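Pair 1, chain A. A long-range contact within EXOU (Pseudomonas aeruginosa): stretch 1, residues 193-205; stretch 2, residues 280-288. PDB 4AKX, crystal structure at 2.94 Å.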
# COMPACT_ATOMS: atom_id res chain seq x y z
N ALA A 193 -0.44 58.29 0.36
CA ALA A 193 0.80 58.25 1.13
C ALA A 193 0.61 58.44 2.64
O ALA A 193 0.22 59.52 3.10
CB ALA A 193 1.81 59.24 0.58
N GLU A 194 0.90 57.38 3.39
CA GLU A 194 0.75 57.36 4.85
C GLU A 194 2.04 57.82 5.55
O GLU A 194 2.99 58.23 4.87
CB GLU A 194 0.36 55.94 5.32
CG GLU A 194 -0.88 55.36 4.63
CD GLU A 194 -2.04 56.34 4.54
OE1 GLU A 194 -2.45 56.91 5.58
OE2 GLU A 194 -2.56 56.54 3.42
N PRO A 195 2.10 57.75 6.90
CA PRO A 195 3.32 58.12 7.64
C PRO A 195 4.50 57.22 7.28
O PRO A 195 5.64 57.68 7.25
CB PRO A 195 2.93 57.89 9.11
CG PRO A 195 1.80 56.91 9.04
CD PRO A 195 1.04 57.28 7.81
N LEU A 196 4.21 55.96 7.00
CA LEU A 196 5.21 54.98 6.63
C LEU A 196 5.64 55.17 5.18
O LEU A 196 6.83 55.26 4.90
CB LEU A 196 4.64 53.58 6.83
CG LEU A 196 5.62 52.48 7.19
CD1 LEU A 196 6.64 53.01 8.19
CD2 LEU A 196 4.87 51.27 7.73
N GLU A 197 4.66 55.23 4.27
CA GLU A 197 4.93 55.54 2.86
C GLU A 197 5.78 56.82 2.68
O GLU A 197 6.76 56.81 1.93
CB GLU A 197 3.62 55.68 2.06
CG GLU A 197 2.77 54.41 1.99
CD GLU A 197 1.56 54.57 1.07
OE1 GLU A 197 0.50 55.10 1.53
OE2 GLU A 197 1.65 54.15 -0.11
N ARG A 198 5.40 57.90 3.37
CA ARG A 198 6.15 59.16 3.30
C ARG A 198 7.61 58.97 3.75
O ARG A 198 8.54 59.31 3.01
CB ARG A 198 5.46 60.25 4.13
CG ARG A 198 6.23 61.57 4.27
CD ARG A 198 5.89 62.57 3.16
NE ARG A 198 6.42 63.91 3.42
CZ ARG A 198 6.92 64.73 2.49
NH1 ARG A 198 6.97 64.35 1.22
NH2 ARG A 198 7.39 65.92 2.84
N LEU A 199 7.79 58.41 4.95
CA LEU A 199 9.10 58.25 5.59
C LEU A 199 10.06 57.39 4.74
O LEU A 199 11.22 57.77 4.53
CB LEU A 199 8.90 57.65 6.99
CG LEU A 199 10.03 57.00 7.77
CD1 LEU A 199 11.09 58.01 8.18
CD2 LEU A 199 9.45 56.30 8.99
N LEU A 200 9.56 56.25 4.27
CA LEU A 200 10.27 55.41 3.32
C LEU A 200 10.53 56.15 2.00
O LEU A 200 11.64 56.08 1.46
CB LEU A 200 9.47 54.14 3.04
CG LEU A 200 9.62 52.91 3.95
CD1 LEU A 200 9.02 53.16 5.32
CD2 LEU A 200 8.96 51.72 3.29
N ARG A 201 9.51 56.84 1.48
CA ARG A 201 9.63 57.56 0.21
C ARG A 201 10.84 58.47 0.25
O ARG A 201 11.55 58.62 -0.74
CB ARG A 201 8.37 58.37 -0.11
CG ARG A 201 7.32 57.62 -0.91
CD ARG A 201 6.54 58.55 -1.84
NE ARG A 201 6.43 59.89 -1.29
CZ ARG A 201 5.53 60.25 -0.37
NH1 ARG A 201 4.65 59.36 0.09
NH2 ARG A 201 5.52 61.49 0.09
N ASP A 202 11.07 59.05 1.42
CA ASP A 202 12.11 60.04 1.59
C ASP A 202 13.48 59.40 1.89
O ASP A 202 14.49 59.73 1.25
CB ASP A 202 11.70 61.05 2.66
CG ASP A 202 10.33 61.68 2.37
OD1 ASP A 202 9.74 61.39 1.30
OD2 ASP A 202 9.83 62.46 3.22
N GLU A 203 13.50 58.47 2.85
CA GLU A 203 14.71 57.69 3.13
C GLU A 203 15.35 57.17 1.84
O GLU A 203 16.51 57.51 1.53
CB GLU A 203 14.39 56.53 4.08
CG GLU A 203 14.18 56.97 5.51
CD GLU A 203 15.31 57.86 6.02
OE1 GLU A 203 16.48 57.41 6.02
OE2 GLU A 203 15.03 59.02 6.42
N THR A 204 14.58 56.39 1.08
CA THR A 204 15.00 55.90 -0.22
C THR A 204 15.47 57.02 -1.16
O THR A 204 16.54 56.91 -1.78
CB THR A 204 13.88 55.08 -0.90
OG1 THR A 204 12.65 55.82 -0.86
CG2 THR A 204 13.68 53.74 -0.20
N ARG A 205 14.69 58.10 -1.26
CA ARG A 205 14.96 59.20 -2.19
C ARG A 205 16.25 59.94 -1.81
O ARG A 205 16.96 60.44 -2.68
CB ARG A 205 13.76 60.16 -2.22
CG ARG A 205 13.32 60.66 -3.59
CD ARG A 205 12.51 61.97 -3.50
NE ARG A 205 11.63 62.07 -2.33
CZ ARG A 205 10.34 61.71 -2.31
NH1 ARG A 205 9.75 61.22 -3.39
NH2 ARG A 205 9.63 61.83 -1.19
N LEU A 280 5.92 50.51 -10.22
CA LEU A 280 5.38 50.65 -8.88
C LEU A 280 6.49 51.09 -7.94
O LEU A 280 7.65 50.74 -8.13
CB LEU A 280 4.77 49.34 -8.40
CG LEU A 280 4.67 49.16 -6.89
CD1 LEU A 280 3.35 49.70 -6.37
CD2 LEU A 280 4.86 47.70 -6.51
N GLU A 281 6.12 51.87 -6.93
CA GLU A 281 7.09 52.44 -6.02
C GLU A 281 7.48 51.50 -4.88
O GLU A 281 6.63 50.94 -4.20
CB GLU A 281 6.53 53.73 -5.42
CG GLU A 281 6.86 55.00 -6.18
CD GLU A 281 6.25 56.21 -5.51
OE1 GLU A 281 6.12 56.21 -4.26
OE2 GLU A 281 5.88 57.16 -6.22
N VAL A 282 8.78 51.41 -4.64
CA VAL A 282 9.36 50.60 -3.57
C VAL A 282 8.73 50.83 -2.22
O VAL A 282 8.58 49.92 -1.43
CB VAL A 282 10.89 50.85 -3.45
CG1 VAL A 282 11.40 50.46 -2.07
CG2 VAL A 282 11.63 50.09 -4.55
N ALA A 283 8.38 52.07 -1.95
CA ALA A 283 7.75 52.42 -0.68
C ALA A 283 6.38 51.75 -0.54
O ALA A 283 6.06 51.20 0.52
CB ALA A 283 7.63 53.94 -0.54
N GLN A 284 5.59 51.80 -1.61
CA GLN A 284 4.21 51.35 -1.55
C GLN A 284 4.19 49.90 -1.15
O GLN A 284 3.49 49.50 -0.20
CB GLN A 284 3.54 51.53 -2.91
CG GLN A 284 2.05 51.18 -2.88
CD GLN A 284 1.22 52.00 -3.86
OE1 GLN A 284 1.72 52.95 -4.48
NE2 GLN A 284 -0.05 51.64 -3.99
N ALA A 285 5.00 49.12 -1.86
CA ALA A 285 5.07 47.69 -1.71
C ALA A 285 5.50 47.27 -0.30
O ALA A 285 4.82 46.47 0.34
CB ALA A 285 6.02 47.12 -2.76
N ALA A 286 6.61 47.83 0.18
CA ALA A 286 7.18 47.44 1.47
C ALA A 286 6.17 47.62 2.60
O ALA A 286 6.21 46.89 3.59
CB ALA A 286 8.44 48.22 1.75
N HIS A 287 5.27 48.60 2.42
CA HIS A 287 4.15 48.84 3.32
C HIS A 287 3.05 47.86 3.10
O HIS A 287 2.45 47.35 4.05
CB HIS A 287 3.60 50.27 3.14
CG HIS A 287 2.38 50.58 4.01
ND1 HIS A 287 1.13 50.77 3.49
CD2 HIS A 287 2.25 50.75 5.40
CE1 HIS A 287 0.26 51.03 4.49
NE2 HIS A 287 0.95 51.02 5.65
N ILE A 288 2.73 47.59 1.83
CA ILE A 288 1.67 46.64 1.54
C ILE A 288 2.04 45.33 2.22
O ILE A 288 1.25 44.79 2.99
CB ILE A 288 1.45 46.43 0.02
CG1 ILE A 288 1.07 47.76 -0.66
CG2 ILE A 288 0.36 45.38 -0.23
CD1 ILE A 288 -0.17 48.42 -0.09

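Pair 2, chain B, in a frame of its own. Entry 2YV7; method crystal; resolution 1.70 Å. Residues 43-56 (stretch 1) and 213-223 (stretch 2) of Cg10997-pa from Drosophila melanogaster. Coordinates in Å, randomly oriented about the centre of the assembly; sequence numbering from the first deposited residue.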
# COMPACT_ATOMS: atom_id res chain seq x y z
N CYS B 43 2.20 6.20 1.70
CA CYS B 43 1.09 6.43 2.63
C CYS B 43 0.34 5.14 2.85
O CYS B 43 0.09 4.77 3.99
CB CYS B 43 0.14 7.51 2.06
SG CYS B 43 0.93 9.14 1.96
N GLN B 44 -0.00 4.36 1.79
CA GLN B 44 -0.83 3.21 2.05
C GLN B 44 -0.06 2.14 2.86
O GLN B 44 -0.62 1.49 3.76
CB GLN B 44 -1.44 2.64 0.72
CG GLN B 44 -2.53 1.63 1.12
CD GLN B 44 -3.20 0.83 -0.00
OE1 GLN B 44 -2.98 1.09 -1.17
NE2 GLN B 44 -4.05 -0.15 0.39
N GLU B 45 1.21 1.97 2.53
CA GLU B 45 2.04 0.96 3.19
C GLU B 45 2.09 1.26 4.73
O GLU B 45 1.88 0.37 5.54
CB GLU B 45 3.47 0.96 2.62
CG GLU B 45 4.27 -0.09 3.39
CD GLU B 45 5.70 -0.30 2.90
OE1 GLU B 45 6.05 0.21 1.86
OE2 GLU B 45 6.50 -0.99 3.59
N TYR B 46 2.39 2.49 5.07
CA TYR B 46 2.54 2.87 6.50
C TYR B 46 1.18 2.96 7.21
O TYR B 46 1.07 2.61 8.38
CB TYR B 46 3.43 4.11 6.70
CG TYR B 46 4.79 3.99 6.02
CD1 TYR B 46 5.39 2.73 5.87
CD2 TYR B 46 5.41 5.10 5.42
CE1 TYR B 46 6.60 2.57 5.19
CE2 TYR B 46 6.62 4.94 4.76
CZ TYR B 46 7.20 3.68 4.65
OH TYR B 46 8.40 3.54 3.94
N PHE B 47 0.13 3.38 6.49
CA PHE B 47 -1.24 3.30 7.00
C PHE B 47 -1.51 1.85 7.38
O PHE B 47 -1.99 1.53 8.44
CB PHE B 47 -2.17 3.82 5.87
CG PHE B 47 -3.62 4.09 6.26
CD1 PHE B 47 -4.30 3.36 7.27
CD2 PHE B 47 -4.34 5.03 5.53
CE1 PHE B 47 -5.67 3.60 7.56
CE2 PHE B 47 -5.72 5.30 5.84
CZ PHE B 47 -6.38 4.56 6.84
N MET B 48 -1.21 0.91 6.46
CA MET B 48 -1.47 -0.49 6.73
C MET B 48 -0.68 -1.01 7.95
O MET B 48 -1.25 -1.72 8.75
CB MET B 48 -1.11 -1.33 5.48
CG MET B 48 -2.22 -1.23 4.47
SD MET B 48 -2.00 -2.40 3.08
CE MET B 48 -2.37 -3.94 3.90
N ASP B 49 0.62 -0.69 8.05
CA ASP B 49 1.47 -1.16 9.17
C ASP B 49 0.84 -0.67 10.47
O ASP B 49 0.62 -1.45 11.40
CB ASP B 49 2.88 -0.57 9.04
CG ASP B 49 3.70 -1.28 8.00
OD1 ASP B 49 3.43 -2.46 7.80
OD2 ASP B 49 4.64 -0.67 7.54
N LEU B 50 0.49 0.61 10.48
CA LEU B 50 -0.01 1.18 11.76
C LEU B 50 -1.40 0.64 12.15
O LEU B 50 -1.73 0.43 13.33
CB LEU B 50 0.02 2.70 11.64
CG LEU B 50 1.42 3.31 11.65
CD1 LEU B 50 1.42 4.80 11.10
CD2 LEU B 50 2.12 3.19 13.02
N TYR B 51 -2.24 0.42 11.15
CA TYR B 51 -3.56 -0.14 11.37
C TYR B 51 -3.42 -1.51 12.00
O TYR B 51 -4.18 -1.85 12.93
CB TYR B 51 -4.37 -0.16 10.04
CG TYR B 51 -5.84 -0.47 10.26
CD1 TYR B 51 -6.25 -1.77 10.54
CD2 TYR B 51 -6.80 0.57 10.25
CE1 TYR B 51 -7.56 -2.06 10.79
CE2 TYR B 51 -8.14 0.28 10.48
CZ TYR B 51 -8.50 -1.04 10.76
OH TYR B 51 -9.79 -1.39 11.02
N LEU B 52 -2.49 -2.35 11.49
CA LEU B 52 -2.31 -3.67 12.04
C LEU B 52 -1.89 -3.56 13.53
O LEU B 52 -2.29 -4.37 14.33
CB LEU B 52 -1.23 -4.45 11.27
CG LEU B 52 -1.54 -4.83 9.79
CD1 LEU B 52 -0.27 -5.35 9.11
CD2 LEU B 52 -2.67 -5.83 9.72
N LEU B 53 -1.04 -2.61 13.83
CA LEU B 53 -0.53 -2.42 15.23
C LEU B 53 -1.64 -1.91 16.17
O LEU B 53 -1.75 -2.34 17.33
CB LEU B 53 0.64 -1.46 15.21
CG LEU B 53 1.93 -1.99 14.52
CD1 LEU B 53 3.09 -1.02 14.71
CD2 LEU B 53 2.29 -3.40 15.06
N ALA B 54 -2.50 -1.08 15.62
CA ALA B 54 -3.64 -0.53 16.35
C ALA B 54 -4.73 -1.59 16.54
O ALA B 54 -5.38 -1.65 17.58
CB ALA B 54 -4.18 0.70 15.60
N GLU B 55 -4.92 -2.47 15.56
CA GLU B 55 -5.75 -3.64 15.78
C GLU B 55 -5.29 -4.48 16.96
O GLU B 55 -6.11 -5.08 17.68
CB GLU B 55 -5.71 -4.54 14.55
CG GLU B 55 -6.73 -4.25 13.55
CD GLU B 55 -6.69 -5.27 12.43
OE1 GLU B 55 -5.72 -6.08 12.37
OE2 GLU B 55 -7.62 -5.25 11.60
N LEU B 56 -3.97 -4.57 17.13
CA LEU B 56 -3.34 -5.34 18.19
C LEU B 56 -3.37 -4.55 19.50
O LEU B 56 -2.90 -5.03 20.54
CB LEU B 56 -1.91 -5.71 17.80
CG LEU B 56 -1.75 -6.91 16.85
CD1 LEU B 56 -0.37 -6.95 16.21
CD2 LEU B 56 -2.05 -8.23 17.54
N GLN B 213 -10.23 -9.01 2.03
CA GLN B 213 -10.90 -9.35 3.31
C GLN B 213 -10.21 -8.68 4.50
O GLN B 213 -10.70 -8.79 5.63
CB GLN B 213 -10.94 -10.87 3.55
CG GLN B 213 -11.82 -11.62 2.58
CD GLN B 213 -11.79 -13.15 2.79
OE1 GLN B 213 -10.91 -13.69 3.50
NE2 GLN B 213 -12.72 -13.84 2.15
N LEU B 214 -9.10 -7.99 4.25
CA LEU B 214 -8.30 -7.45 5.34
C LEU B 214 -8.69 -6.01 5.67
O LEU B 214 -8.57 -5.12 4.81
CB LEU B 214 -6.80 -7.52 4.94
CG LEU B 214 -5.80 -7.23 6.04
CD1 LEU B 214 -5.69 -8.37 7.03
CD2 LEU B 214 -4.42 -6.92 5.41
N ASP B 215 -9.07 -5.75 6.92
CA ASP B 215 -9.46 -4.39 7.28
C ASP B 215 -8.36 -3.37 7.02
O ASP B 215 -8.65 -2.27 6.56
CB ASP B 215 -9.94 -4.30 8.72
CG ASP B 215 -11.29 -4.96 8.94
OD1 ASP B 215 -12.08 -5.10 7.95
OD2 ASP B 215 -11.54 -5.39 10.09
N ALA B 216 -7.11 -3.73 7.29
CA ALA B 216 -5.99 -2.78 7.13
C ALA B 216 -5.93 -2.37 5.68
O ALA B 216 -5.55 -1.22 5.33
CB ALA B 216 -4.69 -3.41 7.57
N PHE B 217 -6.18 -3.35 4.81
CA PHE B 217 -6.17 -3.04 3.39
C PHE B 217 -7.34 -2.16 2.98
O PHE B 217 -7.14 -1.11 2.42
CB PHE B 217 -6.15 -4.30 2.53
CG PHE B 217 -6.11 -3.98 1.06
CD1 PHE B 217 -4.88 -3.66 0.45
CD2 PHE B 217 -7.30 -3.88 0.33
CE1 PHE B 217 -4.80 -3.31 -0.94
CE2 PHE B 217 -7.30 -3.52 -1.09
CZ PHE B 217 -6.02 -3.22 -1.73
N THR B 218 -8.54 -2.61 3.27
CA THR B 218 -9.73 -1.94 2.75
C THR B 218 -9.87 -0.53 3.38
O THR B 218 -10.22 0.44 2.69
CB THR B 218 -11.02 -2.78 3.00
OG1 THR B 218 -11.35 -2.69 4.36
CG2 THR B 218 -10.88 -4.25 2.67
N GLN B 219 -9.52 -0.40 4.67
CA GLN B 219 -9.51 0.91 5.29
C GLN B 219 -8.50 1.92 4.66
O GLN B 219 -8.71 3.13 4.69
CB GLN B 219 -9.26 0.77 6.80
CG GLN B 219 -10.37 0.06 7.52
CD GLN B 219 -11.67 0.84 7.41
OE1 GLN B 219 -11.75 2.00 7.84
NE2 GLN B 219 -12.66 0.24 6.77
N SER B 220 -7.40 1.41 4.08
CA SER B 220 -6.37 2.27 3.62
C SER B 220 -6.37 2.40 2.08
O SER B 220 -5.65 3.19 1.51
CB SER B 220 -5.02 1.71 4.09
OG SER B 220 -4.73 0.55 3.30
N CYS B 221 -7.21 1.62 1.44
CA CYS B 221 -7.12 1.50 -0.05
C CYS B 221 -7.72 2.70 -0.69
O CYS B 221 -8.86 3.01 -0.42
CB CYS B 221 -7.81 0.24 -0.51
SG CYS B 221 -7.54 -0.01 -2.30
N PRO B 222 -6.98 3.38 -1.58
CA PRO B 222 -7.69 4.48 -2.24
C PRO B 222 -8.72 3.98 -3.27
O PRO B 222 -8.57 2.86 -3.80
CB PRO B 222 -6.60 5.20 -3.01
CG PRO B 222 -5.45 4.20 -3.21
CD PRO B 222 -5.62 3.15 -2.12
N ALA B 223 -9.72 4.81 -3.57
CA ALA B 223 -10.60 4.52 -4.73
C ALA B 223 -9.87 4.41 -6.10
O ALA B 223 -8.89 5.12 -6.39
CB ALA B 223 -11.70 5.62 -4.80
O HOH W 1 -6.81 -6.04 9.26

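Pair 1 and pair 2 place two helices against each other in nearly the same way. In pair 1 the axes of helices 195-205 and 282-288 approach to 8.7 Å with an angle of 135° between their N-to-C directions; in pair 2 the corresponding values are 8.8 Å and 134°. Fourteen central residues superpose with an RMSD of 0.6 Å.

An alanine occupies the same central position in both. A283(A) matches A216(B), and this alanine sits where the backbones come close: the CA atoms of E197(A) and A283(A) are 5.5 Å apart, those of the matching M48(B) and A216(B) 5.1 Å. Around this alanine the first helix packs different residues. In pair 1, CB of L200(A) lies 4.0 Å from CB of A283(A), and CG of R201(A), using the aliphatic part of its side chain, lies 3.7 Å from the same CB. In pair 2 the equivalents are Y51(B), whose CD1 is 3.7 Å from CB of A216(B), and L52(B), whose CD2 is 3.8 Å from it. The tyrosine ring also reaches further, with CE2 3.7 Å from CG of Q219(B); at that position pair 1 has A286(A), met by CD2 of L200(A) at 3.9 Å from its CB.

The match of E197(A) with M48(B) sets a charged side chain against an apolar one. Both side chains leave sideways and bring their ends nearer to the second stretch. In E197(A), OE1 accepts from N of E194(A) at 3.0 Å while OE2 lies 4.1 Å from CG of Q284(A); in M48(B), CE lies 3.9 Å from CD2 of L214(B) and 4.0 Å from CB of F217(B).

One helical turn further along the second helix, the bulk changes sides. In pair 1 the large residue is H287(A), whose ring meets CD2 of L196(A) at its edge, 3.5 Å from CD2 of the histidine. In pair 2 the matching residues are S220(B) and F47(B): the small serine lies against a large ring, its CB 3.6 Å from the ring centroid of F47(B) and over the face.

The pairs also differ in polar contacts. No hydrogen bond crosses between the stretches of pair 1, whereas in pair 2 NE2 of Q44(B), which has no matched position in pair 1, donates to OG of S220(B) at 3.1 Å. At the other end of the contact a water links the stretches, donating to OE2 of E55(B) at 2.6 Å and accepting from N of A216(B) at 3.1 Å. At the position of E55(B), T204(A) directs OG1 to O of L200(A), 2.5 Å away within its own helix. Pair 2 buries 607 Å² in total, pair 1 456 Å².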